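Local coordinates for nucleoprotein (Human coronavirus NL63, PDB 5N4K) that probably packages the positive-strand viral RNA genome into a helical ribonucleocapsid, the part here being its N-terminal, RNA-binding domain, at residues Ser30-Leu35 with Ile54-Lys59; His87-Tyr90 with Gly94-Lys97. All blocks are in the same frame, centred on the assembly; numbering follows the deposited sequence.

Interaction 1: residues Ser30-Leu35 with Ile54-Lys59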
ATOM      1  N   SER A  30      -0.460  -7.656   8.268  1.00 13.38           N
ATOM      2  CA  SER A  30      -0.721  -7.107   9.607  1.00 12.02           C
ATOM      3  C   SER A  30      -0.881  -8.233  10.594  1.00 14.17           C
ATOM      4  O   SER A  30      -1.396  -9.285  10.281  1.00 14.48           O
ATOM      5  CB  SER A  30      -1.992  -6.285   9.547  1.00 12.06           C
ATOM      6  OG  SER A  30      -2.457  -5.802  10.799  1.00 11.79           O
ATOM      7  N   PHE A  31      -0.480  -7.971  11.816  1.00 12.89           N
ATOM      8  CA  PHE A  31      -0.768  -8.898  12.915  1.00 11.69           C
ATOM      9  C   PHE A  31      -2.246  -9.011  13.183  1.00 14.65           C
ATOM     10  O   PHE A  31      -2.667  -9.991  13.894  1.00 16.02           O
ATOM     11  CB  PHE A  31      -0.081  -8.479  14.195  1.00 12.65           C
ATOM     12  CG  PHE A  31       1.394  -8.689  14.212  1.00 12.89           C
ATOM     13  CD1 PHE A  31       1.894  -9.947  14.409  1.00 14.03           C
ATOM     14  CD2 PHE A  31       2.321  -7.676  14.080  1.00 14.15           C
ATOM     15  CE1 PHE A  31       3.234 -10.219  14.391  1.00 15.52           C
ATOM     16  CE2 PHE A  31       3.696  -7.928  14.074  1.00 14.59           C
ATOM     17  CZ  PHE A  31       4.174  -9.240  14.225  1.00 15.71           C
ATOM     18  N   TYR A  32      -3.068  -8.063  12.755  1.00 12.38           N
ATOM     19  CA  TYR A  32      -4.448  -7.970  13.144  1.00 11.73           C
ATOM     20  C   TYR A  32      -5.403  -8.029  11.963  1.00 12.63           C
ATOM     21  O   TYR A  32      -5.057  -7.620  10.871  1.00 12.63           O
ATOM     22  CB  TYR A  32      -4.729  -6.666  13.935  1.00 12.20           C
ATOM     23  CG  TYR A  32      -3.878  -6.563  15.137  1.00 13.83           C
ATOM     24  CD1 TYR A  32      -4.188  -7.278  16.318  1.00 13.97           C
ATOM     25  CD2 TYR A  32      -2.674  -5.803  15.154  1.00 12.37           C
ATOM     26  CE1 TYR A  32      -3.346  -7.295  17.419  1.00 14.14           C
ATOM     27  CE2 TYR A  32      -1.817  -5.809  16.219  1.00 12.27           C
ATOM     28  CZ  TYR A  32      -2.148  -6.551  17.337  1.00 12.95           C
ATOM     29  OH  TYR A  32      -1.420  -6.536  18.468  1.00 15.25           O
ATOM     30  N   MET A  33      -6.622  -8.519  12.198  1.00 12.96           N
ATOM     31  CA  MET A  33      -7.695  -8.309  11.278  0.70 13.78           C
ATOM     32  C   MET A  33      -7.905  -6.833  10.998  1.00 12.81           C
ATOM     33  O   MET A  33      -7.672  -5.998  11.883  1.00 13.01           O
ATOM     34  CB  MET A  33      -9.016  -8.941  11.828  0.70 14.99           C
ATOM     35  CG  MET A  33      -8.991 -10.495  11.763  0.70 16.99           C
ATOM     36  SD  MET A  33      -8.862 -11.193  10.132  0.70 22.35           S
ATOM     37  CE  MET A  33     -10.510 -10.858   9.469  0.70 23.06           C
ATOM     38  N   PRO A  34      -8.399  -6.486   9.817  1.00 12.67           N
ATOM     39  CA  PRO A  34      -8.724  -5.078   9.521  1.00 12.96           C
ATOM     40  C   PRO A  34      -9.966  -4.609  10.228  1.00 15.14           C
ATOM     41  O   PRO A  34     -10.800  -5.406  10.720  1.00 15.48           O
ATOM     42  CB  PRO A  34      -8.913  -5.063   8.023  1.00 13.91           C
ATOM     43  CG  PRO A  34      -9.373  -6.459   7.688  1.00 14.42           C
ATOM     44  CD  PRO A  34      -8.722  -7.341   8.677  1.00 13.69           C
ATOM     45  N   LEU A  35     -10.158  -3.284  10.225  1.00 12.28           N
ATOM     46  CA  LEU A  35     -11.425  -2.672  10.530  1.00 13.33           C
ATOM     47  C   LEU A  35     -12.036  -2.243   9.198  1.00 13.67           C
ATOM     48  O   LEU A  35     -11.343  -1.947   8.186  1.00 13.22           O
ATOM     49  CB  LEU A  35     -11.301  -1.454  11.423  1.00 14.06           C
ATOM     50  CG  LEU A  35     -10.511  -1.719  12.677  1.00 15.72           C
ATOM     51  CD1 LEU A  35     -10.368  -0.371  13.454  1.00 16.31           C
ATOM     52  CD2 LEU A  35     -11.120  -2.798  13.497  1.00 16.25           C
ATOM     53  N   ILE A  54      -4.326  -3.832  21.334  1.00 14.21           N
ATOM     54  CA  ILE A  54      -3.644  -4.292  22.543  1.00 14.46           C
ATOM     55  C   ILE A  54      -2.983  -5.687  22.387  1.00 15.08           C
ATOM     56  O   ILE A  54      -3.520  -6.484  21.672  1.00 19.59           O
ATOM     57  CB  ILE A  54      -4.701  -4.372  23.717  1.00 15.87           C
ATOM     58  CG1 ILE A  54      -5.260  -2.976  24.055  1.00 17.78           C
ATOM     59  CG2 ILE A  54      -4.144  -5.048  24.960  1.00 18.40           C
ATOM     60  CD1 ILE A  54      -6.568  -3.025  24.819  1.00 19.96           C
ATOM     61  N   GLY A  55      -1.842  -5.890  23.016  1.00 16.74           N
ATOM     62  CA  GLY A  55      -1.275  -7.239  23.331  1.00 20.20           C
ATOM     63  C   GLY A  55       0.093  -7.602  22.781  1.00 18.90           C
ATOM     64  O   GLY A  55       0.516  -8.729  22.920  1.00 18.70           O
ATOM     65  N   LYS A  56       0.827  -6.643  22.152  1.00 15.00           N
ATOM     66  CA  LYS A  56       2.198  -6.876  21.734  1.00 14.99           C
ATOM     67  C   LYS A  56       3.021  -5.655  22.115  1.00 16.06           C
ATOM     68  O   LYS A  56       2.519  -4.559  22.052  1.00 16.53           O
ATOM     69  CB  LYS A  56       2.321  -7.110  20.239  1.00 14.15           C
ATOM     70  CG  LYS A  56       1.464  -8.208  19.630  1.00 17.49           C
ATOM     71  CD  LYS A  56       1.680  -8.413  18.124  1.00 17.87           C
ATOM     72  CE  LYS A  56       3.100  -8.517  17.689  1.00 20.70           C
ATOM     73  NZ  LYS A  56       3.663  -9.852  17.930  1.00 22.27           N
ATOM     74  N   GLY A  57       4.238  -5.944  22.444  1.00 15.55           N
ATOM     75  CA  GLY A  57       5.231  -4.870  22.651  1.00 15.74           C
ATOM     76  C   GLY A  57       5.223  -4.319  24.018  1.00 17.09           C
ATOM     77  O   GLY A  57       4.321  -4.570  24.814  1.00 19.79           O
ATOM     78  N   ASN A  58       6.234  -3.543  24.264  1.00 15.00           N
ATOM     79  CA  ASN A  58       6.296  -2.814  25.513  0.70 16.07           C
ATOM     80  C   ASN A  58       5.584  -1.453  25.472  1.00 15.18           C
ATOM     81  O   ASN A  58       5.030  -1.047  24.449  1.00 14.02           O
ATOM     82  CB  ASN A  58       7.758  -2.705  25.992  0.70 16.44           C
ATOM     83  CG  ASN A  58       8.603  -1.852  25.084  0.70 18.08           C
ATOM     84  OD1 ASN A  58       8.060  -0.933  24.468  0.70 15.36           O
ATOM     85  ND2 ASN A  58       9.900  -2.115  24.958  0.70 20.64           N
ATOM     86  N   LYS A  59       5.537  -0.720  26.571  1.00 15.85           N
ATOM     87  CA  LYS A  59       4.757   0.479  26.622  1.00 15.65           C
ATOM     88  C   LYS A  59       5.245   1.494  25.562  1.00 14.02           C
ATOM     89  O   LYS A  59       4.414   2.177  24.885  1.00 14.73           O
ATOM     90  CB  LYS A  59       4.825   1.121  28.058  1.00 19.45           C
ATOM     91  CG  LYS A  59       3.733   2.073  28.272  1.00 24.47           C
ATOM     92  CD  LYS A  59       3.418   2.602  29.677  1.00 31.48           C
ATOM     93  CE  LYS A  59       1.978   3.112  29.541  1.00 36.94           C
ATOM     94  NZ  LYS A  59       1.654   4.126  30.568  1.00 45.07           N
TER
HETATM   95  O   HOH W   1      -1.815  -8.551  20.363  1.00 29.88           O
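A lysine laid over an aromatic face, with a water bridge beside it, joins K56 and I54 to F31 and Y32; the contact lies between two loops, one running into strand 35-37 and the other leading from helix 43-46 to strand 63-73. The bends at chi3 (48°) and chi4 (80°) fold the lysine tail down onto the F31 ring, the two side chains crossing at about a right angle. K56 CE stands almost straight above the middle of that ring, 3.5 Å from the centroid, as a CH-pi contact. The ammonium sits further toward the rim: K56 NZ is 3.9 Å from the F31 centroid and 24° off the ring normal, a cation-pi pair that comes closest at CE1. In the coronavirus N-terminal domain such long loops surround a small antiparallel sheet, and here they meet one another largely through side chains. Y32 runs past K56 in the opposite direction, its hydroxyl OH 3.5 Å from K56 CG. In the plane of the Y32 ring, at its edge, a water lies 2.8 Å from Y32 OH and donates to I54 O at 3.0 Å. Y32 OH is also hydrogen-bonded to Y90 OH on strand 80-90. At the start of segment 30-35, Y32 N donates to S30 OG (3.1 Å), closing an ST turn, and S30 OG is bonded in turn to F88 O.

Interaction 2: residues His87-Tyr90 with Gly94-Lys97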
ATOM      1  N   HIS A  87      -5.795  -1.484   7.905  1.00 10.51           N
ATOM      2  CA  HIS A  87      -4.973  -2.499   8.585  1.00 10.58           C
ATOM      3  C   HIS A  87      -3.908  -1.817   9.434  1.00 10.09           C
ATOM      4  O   HIS A  87      -3.277  -0.840   8.973  1.00 10.86           O
ATOM      5  CB  HIS A  87      -4.269  -3.387   7.539  1.00 11.58           C
ATOM      6  CG  HIS A  87      -5.170  -4.112   6.600  1.00 15.39           C
ATOM      7  ND1 HIS A  87      -5.452  -5.429   6.772  1.00 19.79           N
ATOM      8  CD2 HIS A  87      -5.778  -3.697   5.507  1.00 18.27           C
ATOM      9  CE1 HIS A  87      -6.295  -5.806   5.835  1.00 18.23           C
ATOM     10  NE2 HIS A  87      -6.501  -4.790   5.034  1.00 19.77           N
ATOM     11  N   PHE A  88      -3.679  -2.346  10.640  1.00  9.83           N
ATOM     12  CA  PHE A  88      -2.771  -1.686  11.569  1.00  9.92           C
ATOM     13  C   PHE A  88      -1.387  -2.281  11.466  1.00  9.41           C
ATOM     14  O   PHE A  88      -1.199  -3.527  11.411  1.00 10.43           O
ATOM     15  CB  PHE A  88      -3.252  -1.923  13.018  1.00 10.89           C
ATOM     16  CG  PHE A  88      -2.251  -1.393  14.014  1.00  9.55           C
ATOM     17  CD1 PHE A  88      -2.249  -0.042  14.311  1.00 10.49           C
ATOM     18  CD2 PHE A  88      -1.318  -2.208  14.592  1.00  9.67           C
ATOM     19  CE1 PHE A  88      -1.296   0.497  15.163  1.00 10.83           C
ATOM     20  CE2 PHE A  88      -0.342  -1.691  15.446  1.00  9.67           C
ATOM     21  CZ  PHE A  88      -0.342  -0.346  15.701  1.00 11.08           C
ATOM     22  N   TYR A  89      -0.389  -1.422  11.549  1.00  9.65           N
ATOM     23  CA  TYR A  89       1.005  -1.804  11.603  1.00  9.69           C
ATOM     24  C   TYR A  89       1.712  -0.934  12.627  1.00 10.30           C
ATOM     25  O   TYR A  89       1.524   0.255  12.714  1.00  9.70           O
ATOM     26  CB  TYR A  89       1.662  -1.586  10.236  1.00 10.74           C
ATOM     27  CG  TYR A  89       1.036  -2.381   9.131  1.00 11.10           C
ATOM     28  CD1 TYR A  89      -0.008  -1.858   8.390  1.00 12.29           C
ATOM     29  CD2 TYR A  89       1.536  -3.650   8.831  1.00 11.75           C
ATOM     30  CE1 TYR A  89      -0.604  -2.623   7.354  1.00 12.80           C
ATOM     31  CE2 TYR A  89       0.920  -4.366   7.833  1.00 13.53           C
ATOM     32  CZ  TYR A  89      -0.087  -3.843   7.183  1.00 14.58           C
ATOM     33  OH  TYR A  89      -0.701  -4.591   6.094  1.00 20.60           O
ATOM     34  N   TYR A  90       2.596  -1.562  13.408  1.00  9.55           N
ATOM     35  CA  TYR A  90       3.442  -0.832  14.353  1.00  9.24           C
ATOM     36  C   TYR A  90       4.397   0.081  13.616  1.00  9.62           C
ATOM     37  O   TYR A  90       4.858  -0.226  12.521  1.00  9.26           O
ATOM     38  CB  TYR A  90       4.186  -1.862  15.251  1.00 10.34           C
ATOM     39  CG  TYR A  90       3.223  -2.643  16.170  1.00 10.22           C
ATOM     40  CD1 TYR A  90       2.823  -2.088  17.388  1.00 10.47           C
ATOM     41  CD2 TYR A  90       2.793  -3.904  15.870  1.00 10.11           C
ATOM     42  CE1 TYR A  90       1.921  -2.737  18.218  1.00 10.87           C
ATOM     43  CE2 TYR A  90       1.917  -4.585  16.646  1.00 11.27           C
ATOM     44  CZ  TYR A  90       1.484  -3.985  17.810  1.00 11.55           C
ATOM     45  OH  TYR A  90       0.571  -4.661  18.617  1.00 12.69           O
ATOM     46  N   GLY A  94       5.566  -2.916   8.455  1.00 11.41           N
ATOM     47  CA  GLY A  94       4.487  -2.857   7.438  1.00 10.25           C
ATOM     48  C   GLY A  94       4.909  -2.226   6.137  1.00 10.45           C
ATOM     49  O   GLY A  94       6.104  -2.016   5.884  1.00 13.03           O
ATOM     50  N   PRO A  95       3.935  -1.960   5.276  1.00 10.66           N
ATOM     51  CA  PRO A  95       4.196  -1.369   3.932  1.00 11.18           C
ATOM     52  C   PRO A  95       4.813  -0.043   4.006  1.00 11.56           C
ATOM     53  O   PRO A  95       5.456   0.400   3.030  1.00 13.44           O
ATOM     54  CB  PRO A  95       2.822  -1.366   3.294  1.00 12.55           C
ATOM     55  CG  PRO A  95       1.836  -1.348   4.428  1.00 13.44           C
ATOM     56  CD  PRO A  95       2.486  -2.167   5.490  1.00 10.96           C
ATOM     57  N   HIS A  96       4.645   0.725   5.104  1.00 10.12           N
ATOM     58  CA  HIS A  96       5.220   2.063   5.317  1.00 10.84           C
ATOM     59  C   HIS A  96       6.220   2.043   6.449  1.00 10.76           C
ATOM     60  O   HIS A  96       6.301   3.000   7.226  1.00 10.95           O
ATOM     61  CB  HIS A  96       4.130   3.105   5.551  1.00 11.13           C
ATOM     62  CG  HIS A  96       3.152   3.207   4.440  1.00 10.61           C
ATOM     63  ND1 HIS A  96       3.514   3.656   3.182  1.00 12.50           N
ATOM     64  CD2 HIS A  96       1.843   2.889   4.348  1.00 12.39           C
ATOM     65  CE1 HIS A  96       2.443   3.641   2.398  1.00 13.53           C
ATOM     66  NE2 HIS A  96       1.423   3.212   3.082  1.00 14.66           N
ATOM     67  N   LYS A  97       7.089   1.015   6.453  1.00 12.33           N
ATOM     68  CA  LYS A  97       8.095   0.891   7.493  0.50 11.68           C
ATOM     69  C   LYS A  97       9.102   2.026   7.498  1.00 11.40           C
ATOM     70  O   LYS A  97       9.708   2.264   8.534  1.00 14.13           O
ATOM     71  CB  LYS A  97       8.851  -0.461   7.446  0.50 12.56           C
ATOM     72  CG  LYS A  97       9.834  -0.604   6.291  0.50 13.69           C
ATOM     73  CD  LYS A  97      10.507  -1.979   6.292  0.50 18.50           C
ATOM     74  CE  LYS A  97      11.481  -2.164   7.454  0.50 22.15           C
ATOM     75  NZ  LYS A  97      12.401  -3.357   7.389  0.50 26.78           N
TER
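P95 stands over the Y89 ring with its CD methylene, the two side chains crossing at about a right angle. P95 CD lies 3.5 Å from the centroid of the Y89 ring and only 9° off its normal, so the C-H bonds of this one methylene do most of the touching. P95 CG follows more loosely, 4.0 Å from Y89 CE1. G94 approaches the same ring obliquely, its CA 3.4 Å from Y89 CD2. With CG beside its backbone N and anti to its carbonyl carbon (chi1 -60°), Y89 reaches from strand 80-90 toward the loop that follows it. That loop folds back as a type I turn from G94 to K97, closed by a weak bond from K97 N to G94 O. Y89 OH is hydrogen-bonded to P28 O, and G94 N to N125 OD1, so each partner has a further hold outside the two segments. Within the turn, H96 meets H96 of the second subunit, ring against ring, and packs on P95 of that subunit. No hydrogen bond links the two segments: the buried contact rests on CH-pi and van der Waals attraction, while the tyrosine hydroxyl is satisfied elsewhere.

Overall arrangement
Interactions 1 and 2 have centres about 11 Å apart and meet at the end of strand 80-90, which is part of interaction 2 and borders interaction 1. The first joins two loops and is partly buried, with I54 exposed and K56 partly so; the second fastens the loop after the strand to the strand itself, and every residue that touches is buried. Both set a C-H group over an aromatic face, but 30-35/54-59 adds a cation and water, whereas 87-90/94-97 is apolar across its interface. They meet directly: K56 CB packs at 3.4 Å against Y90 OH, and P34 CB at 3.5 Å against H87 CE1. Neighbouring residues of one strand thus serve both contacts, Y90 bordering interaction 1 and Y89 carrying interaction 2.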